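Local coordinates for protein phosphorylated carbohydrates phosphatase TM_1254 (Thermotoga maritima msb8, PDB 3KBB) that removes phosphate from a range of phosphorylated sugars, among them erythrose 4-phosphate and fructose 6-phosphate, with the help of a divalent metal ion, at residues Ile178-His186 with Ala199-Ile208; Ile101-Thr109 with Ile145-Leu153. All coordinates share one frame; numbering follows the deposited sequence.

In the fold
Both contacts are largely buried and belong to the parallel sheet of the HAD core, but they lie at different places in it. Interaction 1 is strand against strand at one margin, joining 181-184 to the outermost strand 201-203; backbone hydrogen bonds carry it, with valines filling in around them. Interaction 2 is strand against helix: 102-106, next to the opposite outermost strand, carries helix 144-153 on small apolar side chains, and its polar bonds lie at the two ends, a lysine at one and a sulfate site near D7, the probable nucleophile, at the other. Their centres are about 17 Å apart, yet they touch where I178 packs on Y146 and L150.

Interaction 1 (Ile178-His186 with Ala199-Ile208); sequences IERIYGVVH and AVALVKPEEI
V200 lays its CG2 over one face of the Y182 ring, 3.9 Å from the ring centroid and 12° off the normal, a CH-pi contact. A first torsion of -73° sets the phenol beside its own backbone N and opposite the carbonyl carbon, and A201 CB comes to the same ring obliquely, 3.9 Å from Y182 CD1. The second methyl of V200, CG1, turns back to the carbonyl oxygen of E179. Beneath these side chains V200 N donates to I181 O at 2.7 Å, followed by the alternating parallel pattern of G183 N to A201 O, V203 N to G183 O and V185 N to V203 O. Strands 181-184 and 201-203, with helix 192-196 between them, form a beta-alpha-beta unit at the margin of the Rossmann-like HAD sheet. G183 has no side chain, and L202 CD2 and A199 CB come in close beside it; L202 CD2 also meets V185 CG1 at 4.1 Å, the two side chains at about a right angle. V184 divides its methyls: CG1 lies 3.8 Å from P205 CG, whereas CG2 faces V203 CG2 and, at 4.0 Å, I208 CD1. F163 and helix 208-215 enclose the Y182 side of the sheet. Past the strand, E207 grips K204 twice, OE2 bridging K204 NZ at 2.9 Å and OE1 accepting K204 N from above the carboxylate plane.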
# COMPACT_ATOMS: atom_id res chain seq x y z
N ILE A 178 -13.55 10.38 -8.96
CA ILE A 178 -12.25 11.03 -9.09
C ILE A 178 -11.65 10.68 -10.47
O ILE A 178 -11.52 9.50 -10.83
CB ILE A 178 -11.29 10.56 -7.99
CG1 ILE A 178 -11.85 10.94 -6.61
CG2 ILE A 178 -9.85 11.18 -8.20
CD1 ILE A 178 -11.10 10.31 -5.44
N GLU A 179 -11.29 11.71 -11.22
CA GLU A 179 -10.73 11.49 -12.58
C GLU A 179 -9.21 11.48 -12.64
O GLU A 179 -8.60 10.71 -13.41
CB GLU A 179 -11.32 12.51 -13.55
CG GLU A 179 -12.78 12.17 -13.92
CD GLU A 179 -12.94 10.84 -14.63
OE1 GLU A 179 -12.37 10.67 -15.73
OE2 GLU A 179 -13.65 9.96 -14.09
N ARG A 180 -8.58 12.36 -11.85
CA ARG A 180 -7.13 12.50 -11.88
C ARG A 180 -6.43 11.45 -11.02
O ARG A 180 -6.03 11.74 -9.87
CB ARG A 180 -6.65 13.90 -11.51
CG ARG A 180 -7.30 15.03 -12.30
CD ARG A 180 -6.58 16.33 -11.95
NE ARG A 180 -7.11 17.44 -12.74
CZ ARG A 180 -6.45 18.06 -13.72
NH1 ARG A 180 -5.21 17.69 -14.05
NH2 ARG A 180 -7.05 19.06 -14.37
N ILE A 181 -6.30 10.24 -11.57
CA ILE A 181 -5.68 9.11 -10.87
C ILE A 181 -4.39 8.72 -11.56
O ILE A 181 -4.42 8.43 -12.78
CB ILE A 181 -6.63 7.89 -10.87
CG1 ILE A 181 -7.97 8.26 -10.22
CG2 ILE A 181 -5.97 6.67 -10.14
CD1 ILE A 181 -9.05 7.29 -10.58
N TYR A 182 -3.27 8.76 -10.85
CA TYR A 182 -1.99 8.35 -11.42
C TYR A 182 -1.69 6.95 -10.93
O TYR A 182 -1.89 6.63 -9.74
CB TYR A 182 -0.87 9.30 -11.00
CG TYR A 182 -0.97 10.63 -11.71
CD1 TYR A 182 -0.25 10.87 -12.90
CD2 TYR A 182 -1.84 11.62 -11.26
CE1 TYR A 182 -0.38 12.08 -13.58
CE2 TYR A 182 -1.97 12.84 -11.91
CZ TYR A 182 -1.26 13.06 -13.09
OH TYR A 182 -1.36 14.26 -13.77
N GLY A 183 -1.22 6.09 -11.83
CA GLY A 183 -0.84 4.75 -11.43
C GLY A 183 0.64 4.70 -11.11
O GLY A 183 1.49 5.02 -11.95
N VAL A 184 0.96 4.28 -9.89
CA VAL A 184 2.35 4.24 -9.42
C VAL A 184 2.94 2.86 -9.64
O VAL A 184 2.36 1.87 -9.22
CB VAL A 184 2.44 4.61 -7.89
CG1 VAL A 184 3.91 4.51 -7.43
CG2 VAL A 184 1.95 6.03 -7.73
N VAL A 185 4.08 2.81 -10.35
CA VAL A 185 4.62 1.52 -10.79
C VAL A 185 6.03 1.35 -10.29
O VAL A 185 6.68 2.32 -9.90
CB VAL A 185 4.61 1.43 -12.34
CG1 VAL A 185 3.21 1.39 -12.87
CG2 VAL A 185 5.36 2.58 -12.93
N HIS A 186 6.52 0.12 -10.34
CA HIS A 186 7.77 -0.19 -9.68
C HIS A 186 8.84 -0.85 -10.52
O HIS A 186 9.95 -1.04 -10.03
CB HIS A 186 7.44 -1.06 -8.48
CG HIS A 186 6.46 -0.42 -7.58
ND1 HIS A 186 6.77 0.70 -6.83
CD2 HIS A 186 5.15 -0.68 -7.34
CE1 HIS A 186 5.70 1.09 -6.16
NE2 HIS A 186 4.70 0.27 -6.46
N ALA A 199 -6.37 4.88 -14.85
CA ALA A 199 -5.28 5.80 -14.49
C ALA A 199 -4.93 6.68 -15.73
O ALA A 199 -4.98 6.21 -16.89
CB ALA A 199 -4.06 5.05 -14.01
N VAL A 200 -4.59 7.94 -15.47
CA VAL A 200 -4.36 8.90 -16.57
C VAL A 200 -2.90 8.92 -17.04
O VAL A 200 -2.58 9.48 -18.10
CB VAL A 200 -4.78 10.35 -16.20
CG1 VAL A 200 -6.29 10.39 -15.86
CG2 VAL A 200 -3.86 10.93 -15.08
N ALA A 201 -2.04 8.24 -16.29
CA ALA A 201 -0.64 8.16 -16.59
C ALA A 201 -0.01 7.24 -15.57
O ALA A 201 -0.52 7.11 -14.45
CB ALA A 201 0.03 9.55 -16.53
N LEU A 202 1.11 6.66 -15.96
CA LEU A 202 1.95 5.88 -15.04
C LEU A 202 3.14 6.70 -14.55
O LEU A 202 3.77 7.47 -15.34
CB LEU A 202 2.45 4.61 -15.72
CG LEU A 202 1.39 3.67 -16.34
CD1 LEU A 202 2.08 2.48 -16.97
CD2 LEU A 202 0.43 3.19 -15.21
N VAL A 203 3.48 6.55 -13.27
CA VAL A 203 4.65 7.21 -12.71
C VAL A 203 5.38 6.33 -11.72
O VAL A 203 4.75 5.56 -11.02
CB VAL A 203 4.27 8.51 -11.98
CG1 VAL A 203 3.89 9.54 -13.00
CG2 VAL A 203 3.15 8.22 -10.94
N LYS A 204 6.71 6.47 -11.65
CA LYS A 204 7.49 5.86 -10.54
C LYS A 204 7.37 6.78 -9.31
O LYS A 204 7.07 7.96 -9.45
CB LYS A 204 8.97 5.69 -10.95
CG LYS A 204 9.16 4.76 -12.16
CD LYS A 204 10.63 4.51 -12.48
CE LYS A 204 11.20 5.58 -13.41
NZ LYS A 204 10.81 5.41 -14.86
N PRO A 205 7.57 6.25 -8.10
CA PRO A 205 7.47 7.09 -6.91
C PRO A 205 8.32 8.35 -7.02
O PRO A 205 7.85 9.43 -6.66
CB PRO A 205 8.05 6.17 -5.83
CG PRO A 205 7.56 4.82 -6.28
CD PRO A 205 7.79 4.84 -7.76
N GLU A 206 9.54 8.21 -7.55
CA GLU A 206 10.45 9.36 -7.77
C GLU A 206 9.89 10.40 -8.71
O GLU A 206 10.39 11.51 -8.72
CB GLU A 206 11.78 8.92 -8.42
CG GLU A 206 12.39 7.69 -7.86
CD GLU A 206 11.88 6.46 -8.56
OE1 GLU A 206 12.34 6.19 -9.69
OE2 GLU A 206 11.05 5.76 -7.97
N GLU A 207 8.91 10.04 -9.54
CA GLU A 207 8.37 10.99 -10.52
C GLU A 207 7.15 11.76 -10.00
O GLU A 207 6.63 12.65 -10.67
CB GLU A 207 8.02 10.27 -11.84
CG GLU A 207 9.27 9.83 -12.65
CD GLU A 207 9.02 8.65 -13.61
OE1 GLU A 207 7.85 8.25 -13.85
OE2 GLU A 207 10.05 8.11 -14.12
N ILE A 208 6.70 11.40 -8.81
CA ILE A 208 5.45 11.99 -8.28
C ILE A 208 5.63 13.49 -8.04
O ILE A 208 4.75 14.30 -8.35
CB ILE A 208 5.02 11.26 -7.00
CG1 ILE A 208 4.54 9.82 -7.35
CG2 ILE A 208 3.92 12.06 -6.26
CD1 ILE A 208 4.23 8.94 -6.12

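Interaction 2 (Ile101-Thr109 with Ile145-Leu153); sequences IKLALATST and IYLLVLERL. With SO4 (sulfate ion), chain D.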
# COMPACT_ATOMS: atom_id res chain seq x y z
N ILE A 101 -2.24 22.79 0.51
CA ILE A 101 -3.27 21.92 -0.05
C ILE A 101 -3.38 20.75 0.95
O ILE A 101 -2.38 20.35 1.53
CB ILE A 101 -2.81 21.47 -1.50
CG1 ILE A 101 -2.96 22.67 -2.44
CG2 ILE A 101 -3.60 20.25 -2.04
CD1 ILE A 101 -2.50 22.43 -3.85
N LYS A 102 -4.58 20.19 1.09
CA LYS A 102 -4.78 19.10 2.07
C LYS A 102 -4.18 17.82 1.55
O LYS A 102 -4.18 17.59 0.31
CB LYS A 102 -6.27 18.87 2.26
CG LYS A 102 -6.93 19.94 3.14
CD LYS A 102 -8.41 19.68 3.24
CE LYS A 102 -9.11 20.78 4.01
NZ LYS A 102 -10.44 20.29 4.43
N LEU A 103 -3.70 16.98 2.46
CA LEU A 103 -2.99 15.75 2.10
C LEU A 103 -3.71 14.62 2.80
O LEU A 103 -3.98 14.73 4.01
CB LEU A 103 -1.55 15.82 2.60
CG LEU A 103 -0.39 14.93 2.15
CD1 LEU A 103 -0.39 14.71 0.63
CD2 LEU A 103 0.99 15.53 2.60
N ALA A 104 -4.04 13.58 2.05
CA ALA A 104 -4.76 12.46 2.65
C ALA A 104 -4.08 11.14 2.29
O ALA A 104 -3.44 11.02 1.23
CB ALA A 104 -6.20 12.42 2.21
N LEU A 105 -4.30 10.15 3.16
CA LEU A 105 -3.83 8.79 2.97
C LEU A 105 -5.06 7.89 2.90
O LEU A 105 -6.01 8.07 3.68
CB LEU A 105 -3.03 8.37 4.21
CG LEU A 105 -2.56 6.94 3.95
CD1 LEU A 105 -1.27 6.92 3.15
CD2 LEU A 105 -2.47 6.13 5.23
N ALA A 106 -5.08 6.93 1.97
CA ALA A 106 -6.12 5.91 1.96
C ALA A 106 -5.39 4.56 1.85
O ALA A 106 -4.48 4.39 1.02
CB ALA A 106 -7.12 6.12 0.82
N THR A 107 -5.74 3.61 2.71
CA THR A 107 -5.10 2.31 2.66
C THR A 107 -6.08 1.23 3.06
O THR A 107 -6.92 1.46 3.94
CB THR A 107 -3.86 2.23 3.57
OG1 THR A 107 -3.30 0.92 3.51
CG2 THR A 107 -4.22 2.58 5.05
N SER A 108 -5.96 0.05 2.45
CA SER A 108 -6.75 -1.10 2.85
C SER A 108 -6.26 -1.69 4.18
O SER A 108 -6.94 -2.52 4.80
CB SER A 108 -6.68 -2.19 1.76
OG SER A 108 -7.14 -1.67 0.52
N THR A 109 -5.04 -1.34 4.57
CA THR A 109 -4.42 -1.86 5.79
C THR A 109 -5.17 -1.30 7.00
O THR A 109 -5.47 -0.11 7.02
CB THR A 109 -2.96 -1.39 5.90
OG1 THR A 109 -2.22 -1.91 4.78
CG2 THR A 109 -2.33 -1.89 7.18
N ILE A 145 -14.11 3.57 0.38
CA ILE A 145 -12.92 4.15 0.99
C ILE A 145 -12.58 5.55 0.47
O ILE A 145 -12.27 6.44 1.25
CB ILE A 145 -11.72 3.19 0.93
CG1 ILE A 145 -10.64 3.62 1.93
CG2 ILE A 145 -11.22 2.98 -0.48
CD1 ILE A 145 -9.51 2.63 2.06
N TYR A 146 -12.67 5.73 -0.86
CA TYR A 146 -12.41 7.08 -1.42
C TYR A 146 -13.53 8.06 -1.12
O TYR A 146 -13.25 9.23 -0.92
CB TYR A 146 -12.11 6.99 -2.93
CG TYR A 146 -10.67 6.55 -3.09
CD1 TYR A 146 -9.60 7.45 -2.87
CD2 TYR A 146 -10.36 5.23 -3.41
CE1 TYR A 146 -8.28 7.04 -2.98
CE2 TYR A 146 -9.03 4.80 -3.52
CZ TYR A 146 -7.99 5.72 -3.29
OH TYR A 146 -6.67 5.35 -3.38
N LEU A 147 -14.78 7.59 -1.11
CA LEU A 147 -15.92 8.45 -0.69
C LEU A 147 -15.71 8.96 0.75
O LEU A 147 -15.97 10.15 1.04
CB LEU A 147 -17.25 7.66 -0.85
CG LEU A 147 -17.62 7.39 -2.31
CD1 LEU A 147 -18.75 6.30 -2.36
CD2 LEU A 147 -18.04 8.67 -3.08
N LEU A 148 -15.21 8.11 1.64
CA LEU A 148 -14.95 8.52 3.03
C LEU A 148 -13.77 9.52 3.10
O LEU A 148 -13.82 10.50 3.86
CB LEU A 148 -14.66 7.30 3.91
CG LEU A 148 -14.49 7.52 5.43
CD1 LEU A 148 -15.65 8.34 6.02
CD2 LEU A 148 -14.30 6.15 6.15
N VAL A 149 -12.72 9.29 2.29
CA VAL A 149 -11.61 10.26 2.21
C VAL A 149 -12.15 11.63 1.76
O VAL A 149 -11.77 12.66 2.38
CB VAL A 149 -10.47 9.80 1.24
CG1 VAL A 149 -9.39 10.93 1.10
CG2 VAL A 149 -9.80 8.54 1.80
N LEU A 150 -12.98 11.64 0.71
CA LEU A 150 -13.59 12.88 0.19
C LEU A 150 -14.44 13.56 1.26
O LEU A 150 -14.39 14.77 1.42
CB LEU A 150 -14.40 12.63 -1.07
CG LEU A 150 -13.60 12.14 -2.29
CD1 LEU A 150 -14.54 11.73 -3.40
CD2 LEU A 150 -12.71 13.34 -2.70
N GLU A 151 -15.19 12.74 2.00
CA GLU A 151 -16.04 13.24 3.09
C GLU A 151 -15.25 13.91 4.17
O GLU A 151 -15.60 15.03 4.59
CB GLU A 151 -16.87 12.11 3.68
CG GLU A 151 -17.87 12.63 4.76
CD GLU A 151 -18.92 11.61 5.08
OE1 GLU A 151 -18.53 10.44 5.32
OE2 GLU A 151 -20.12 11.98 5.06
N ARG A 152 -14.20 13.24 4.66
CA ARG A 152 -13.39 13.75 5.72
C ARG A 152 -12.58 14.99 5.27
O ARG A 152 -12.33 15.88 6.07
CB ARG A 152 -12.45 12.67 6.26
CG ARG A 152 -13.19 11.53 7.05
CD ARG A 152 -12.20 10.58 7.80
NE ARG A 152 -12.94 9.47 8.41
CZ ARG A 152 -12.43 8.30 8.86
NH1 ARG A 152 -11.12 8.03 8.84
NH2 ARG A 152 -13.26 7.41 9.38
N LEU A 153 -12.18 15.03 4.00
CA LEU A 153 -11.48 16.21 3.47
C LEU A 153 -12.44 17.40 3.19
O LEU A 153 -11.99 18.57 3.10
CB LEU A 153 -10.86 15.84 2.12
CG LEU A 153 -9.62 14.95 2.07
CD1 LEU A 153 -9.43 14.50 0.63
CD2 LEU A 153 -8.40 15.79 2.53
S SO4 D . -2.92 -0.49 0.73
O1 SO4 D . -2.08 0.65 1.13
O2 SO4 D . -2.23 -1.27 -0.30
O3 SO4 D . -3.07 -1.43 1.86
O4 SO4 D . -4.26 -0.10 0.17
O HOH W 1 -10.36 18.11 6.15
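Strand 102-106, carrying K102, A104 and A106 toward the helix, runs nearly antiparallel to 145-153, their directions 154° apart and their axes 9.2 Å apart at closest. V149 straddles the two alanines, its CG1 3.7 Å from A104 CB and its CG2 equally close to A106 CB; Y146 CE1 approaches A106 CB obliquely. The side chains of K102 and L153 lie alongside one another and point opposite ways: the straight lysine chain runs its CB and CD past L153 CD2 and delivers NZ to L153 O at 2.7 Å, tilted 30° from the carbonyl plane, while a water links NZ to R152 O; the positive charge thus probably favours the C-terminal end of the helix. At the other end I145 CD1 abuts T107 O at 3.4 Å. T107 OG1, opposite the backbone N (chi1 178°), donates to sulfate O1 at 2.7 Å and accepts from T109 N at 3.0 Å, closing an ST turn. S108 N gives sulfate O4 a nearly straight bond, and K140 NZ and D9 N also hold the ion, consistent with the phosphate site of HAD enzymes. A valine in place of T107 would probably leave O1 short of a donor and T109 N without its side-chain acceptor, freeing the turn to shift. V149 also packs on I5 of strand 3-7 and V131 of strand 129-131, and the helix thus covers three adjacent strands.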